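Local coordinates for protein GlcNAc-alpha-1,4-Gal-releasing endo-beta-galactosidase (Clostridium perfringens, PDB 1UPS) that probably hydrolyses internal beta-galactosidic bonds of glycans to release GlcNAc-alpha-1,4-Gal, and carries a bound calcium ion, at residues A[43-48]-A[65-70]. Residues are numbered along the deposited sequence; the frame is centred on the assembly and turned at random. Where two conformers were deposited one is given.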
loop_
_atom_site.group_PDB
_atom_site.type_symbol
_atom_site.label_atom_id
_atom_site.label_comp_id
_atom_site.label_asym_id
_atom_site.label_seq_id
_atom_site.Cartn_x
_atom_site.Cartn_y
_atom_site.Cartn_z
ATOM N N LEU A 43 -18.411 -15.300 14.365
ATOM C CA LEU A 43 -17.556 -15.209 13.196
ATOM C C LEU A 43 -18.103 -16.136 12.112
ATOM O O LEU A 43 -18.464 -17.277 12.401
ATOM C CB LEU A 43 -16.142 -15.638 13.569
ATOM C CG LEU A 43 -15.067 -15.458 12.501
ATOM C CD1 LEU A 43 -14.761 -13.972 12.288
ATOM C CD2 LEU A 43 -13.804 -16.184 12.941
ATOM N N ASP A 44 -18.159 -15.647 10.876
ATOM C CA ASP A 44 -18.668 -16.441 9.753
ATOM C C ASP A 44 -17.597 -17.443 9.340
ATOM O O ASP A 44 -16.594 -17.077 8.713
ATOM C CB ASP A 44 -19.027 -15.524 8.578
ATOM C CG ASP A 44 -19.723 -16.254 7.440
ATOM O OD1 ASP A 44 -19.576 -17.485 7.293
ATOM O OD2 ASP A 44 -20.454 -15.655 6.637
ATOM N N ARG A 45 -17.811 -18.709 9.683
ATOM C CA ARG A 45 -16.775 -19.718 9.474
ATOM C C ARG A 45 -16.690 -20.214 8.025
ATOM O O ARG A 45 -15.830 -21.038 7.680
ATOM C CB ARG A 45 -16.943 -20.861 10.482
ATOM C CG ARG A 45 -16.731 -20.367 11.909
ATOM C CD ARG A 45 -16.534 -21.448 12.942
ATOM N NE ARG A 45 -16.360 -20.868 14.275
ATOM C CZ ARG A 45 -15.188 -20.470 14.781
ATOM N NH1 ARG A 45 -14.068 -20.601 14.072
ATOM N NH2 ARG A 45 -15.134 -19.955 16.006
ATOM N N GLU A 46 -17.573 -19.703 7.174
ATOM C CA GLU A 46 -17.434 -19.924 5.743
ATOM C C GLU A 46 -16.428 -18.938 5.146
ATOM O O GLU A 46 -15.968 -19.128 4.015
ATOM C CB GLU A 46 -18.801 -19.829 5.033
ATOM C CG GLU A 46 -19.733 -21.017 5.295
ATOM C CD GLU A 46 -19.122 -22.367 4.933
ATOM O OE1 GLU A 46 -19.218 -23.306 5.758
ATOM O OE2 GLU A 46 -18.554 -22.505 3.822
ATOM N N LYS A 47 -16.067 -17.900 5.902
ATOM C CA LYS A 47 -15.144 -16.861 5.407
ATOM C C LYS A 47 -13.806 -16.837 6.149
ATOM O O LYS A 47 -12.761 -16.529 5.552
ATOM C CB LYS A 47 -15.802 -15.478 5.519
ATOM C CG LYS A 47 -17.061 -15.334 4.685
ATOM C CD LYS A 47 -17.736 -13.977 4.837
ATOM C CE LYS A 47 -18.949 -13.904 3.863
ATOM N NZ LYS A 47 -19.878 -12.791 4.167
ATOM N N TRP A 48 -13.849 -17.142 7.450
ATOM C CA TRP A 48 -12.694 -16.965 8.345
ATOM C C TRP A 48 -12.424 -18.177 9.225
ATOM O O TRP A 48 -13.361 -18.875 9.662
ATOM C CB TRP A 48 -12.915 -15.764 9.291
ATOM C CG TRP A 48 -13.230 -14.493 8.581
ATOM C CD1 TRP A 48 -14.468 -13.931 8.414
ATOM C CD2 TRP A 48 -12.301 -13.630 7.916
ATOM N NE1 TRP A 48 -14.362 -12.759 7.699
ATOM C CE2 TRP A 48 -13.049 -12.562 7.359
ATOM C CE3 TRP A 48 -10.906 -13.653 7.724
ATOM C CZ2 TRP A 48 -12.452 -11.510 6.648
ATOM C CZ3 TRP A 48 -10.305 -12.608 7.007
ATOM C CH2 TRP A 48 -11.087 -11.555 6.466
ATOM N N ALA A 65 -7.581 -17.097 18.460
ATOM C CA ALA A 65 -7.827 -15.678 18.692
ATOM C C ALA A 65 -8.840 -15.462 19.797
ATOM O O ALA A 65 -9.719 -16.305 20.014
ATOM C CB ALA A 65 -8.338 -15.017 17.415
ATOM N N ASN A 66 -8.715 -14.328 20.484
ATOM C CA ASN A 66 -9.808 -13.811 21.290
ATOM C C ASN A 66 -10.426 -12.632 20.581
ATOM O O ASN A 66 -9.724 -11.835 19.985
ATOM C CB ASN A 66 -9.348 -13.445 22.695
ATOM C CG ASN A 66 -8.952 -14.676 23.484
ATOM O OD1 ASN A 66 -9.748 -15.627 23.635
ATOM N ND2 ASN A 66 -7.713 -14.688 23.968
ATOM N N TYR A 67 -11.751 -12.561 20.619
ATOM C CA TYR A 67 -12.474 -11.494 19.921
ATOM C C TYR A 67 -13.932 -11.470 20.400
ATOM O O TYR A 67 -14.412 -12.431 21.037
ATOM C CB TYR A 67 -12.423 -11.678 18.385
ATOM C CG TYR A 67 -13.028 -12.992 17.911
ATOM C CD1 TYR A 67 -12.258 -14.166 17.891
ATOM C CD2 TYR A 67 -14.366 -13.075 17.516
ATOM C CE1 TYR A 67 -12.799 -15.383 17.485
ATOM C CE2 TYR A 67 -14.936 -14.311 17.108
ATOM C CZ TYR A 67 -14.132 -15.453 17.091
ATOM O OH TYR A 67 -14.657 -16.672 16.710
ATOM N N ARG A 68 -14.602 -10.350 20.130
ATOM C CA ARG A 68 -16.046 -10.201 20.328
ATOM C C ARG A 68 -16.558 -9.321 19.196
ATOM O O ARG A 68 -15.771 -8.821 18.377
ATOM C CB ARG A 68 -16.383 -9.579 21.695
ATOM C CG ARG A 68 -15.853 -8.167 21.954
ATOM C CD ARG A 68 -15.953 -7.681 23.430
ATOM N NE ARG A 68 -15.699 -6.242 23.542
ATOM C CZ ARG A 68 -14.528 -5.678 23.828
ATOM N NH1 ARG A 68 -14.429 -4.354 23.875
ATOM N NH2 ARG A 68 -13.448 -6.411 24.066
ATOM N N PHE A 69 -17.874 -9.164 19.135
ATOM C CA PHE A 69 -18.480 -8.211 18.208
ATOM C C PHE A 69 -19.156 -7.150 19.045
ATOM O O PHE A 69 -19.861 -7.487 19.997
ATOM C CB PHE A 69 -19.483 -8.924 17.299
ATOM C CG PHE A 69 -18.823 -9.881 16.342
ATOM C CD1 PHE A 69 -18.459 -9.462 15.061
ATOM C CD2 PHE A 69 -18.534 -11.191 16.739
ATOM C CE1 PHE A 69 -17.803 -10.339 14.171
ATOM C CE2 PHE A 69 -17.885 -12.073 15.861
ATOM C CZ PHE A 69 -17.533 -11.641 14.579
ATOM N N GLU A 70 -18.900 -5.883 18.729
ATOM C CA GLU A 70 -19.416 -4.758 19.529
ATOM C C GLU A 70 -19.779 -3.611 18.589
ATOM O O GLU A 70 -18.948 -3.181 17.778
ATOM C CB GLU A 70 -18.390 -4.333 20.610
ATOM C CG GLU A 70 -18.787 -3.129 21.480
ATOM C CD GLU A 70 -17.812 -2.848 22.635
ATOM O OE1 GLU A 70 -17.920 -1.758 23.292
ATOM O OE2 GLU A 70 -16.964 -3.721 22.931
#
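Arg-45 and Tyr-67 converge on one carboxylate oxygen, OD1 of Asp-50: the arginine reaches it through NH2 in a salt bridge, the tyrosine through its hydroxyl in a hydrogen bond. This ties the long loop after strand 30-36 to strand 66-70, which pairs antiparallel with strand 73-78 in a sheet of the glycoside hydrolase family 16 beta-sandwich. Sharing the carboxylate brings Arg-45 NH2 within 3.4 Å of Tyr-67 OH, but the angle is too poor for a bond between them, and the guanidinium and phenol planes stand 60° apart. The arginine chain is extended from CG to NE, which brings its charged end up to the tyrosine hydroxyl.

The rest of the contact is van der Waals packing around Leu-43. Tyr-67 points across with CG between its backbone N and carbonyl carbon (chi1 60°), and its side chain crosses that of Leu-43 at about a right angle. Leu-43 CB lies 3.6 Å from Tyr-67 OH and 4.0 Å from Tyr-67 CE2. Two residues along the strand, Phe-69 comes at the leucine by its far end, more against backbone than side chain: CE2 of Phe-69 is 3.6 Å from N of Leu-43, whereas Phe-69 CZ is 4.3 Å from Leu-43 CD1. The bound calcium is about 8 Å from the Phe-69 side chain.

Just past Leu-43 the loop turns tightly. The carbonyl O of Asp-44 accepts from N of both Lys-47 and Trp-48, while an Asx turn is closed by Glu-46 N, 3.0 Å from Asp-44 OD1 on the anti side of the carboxylate.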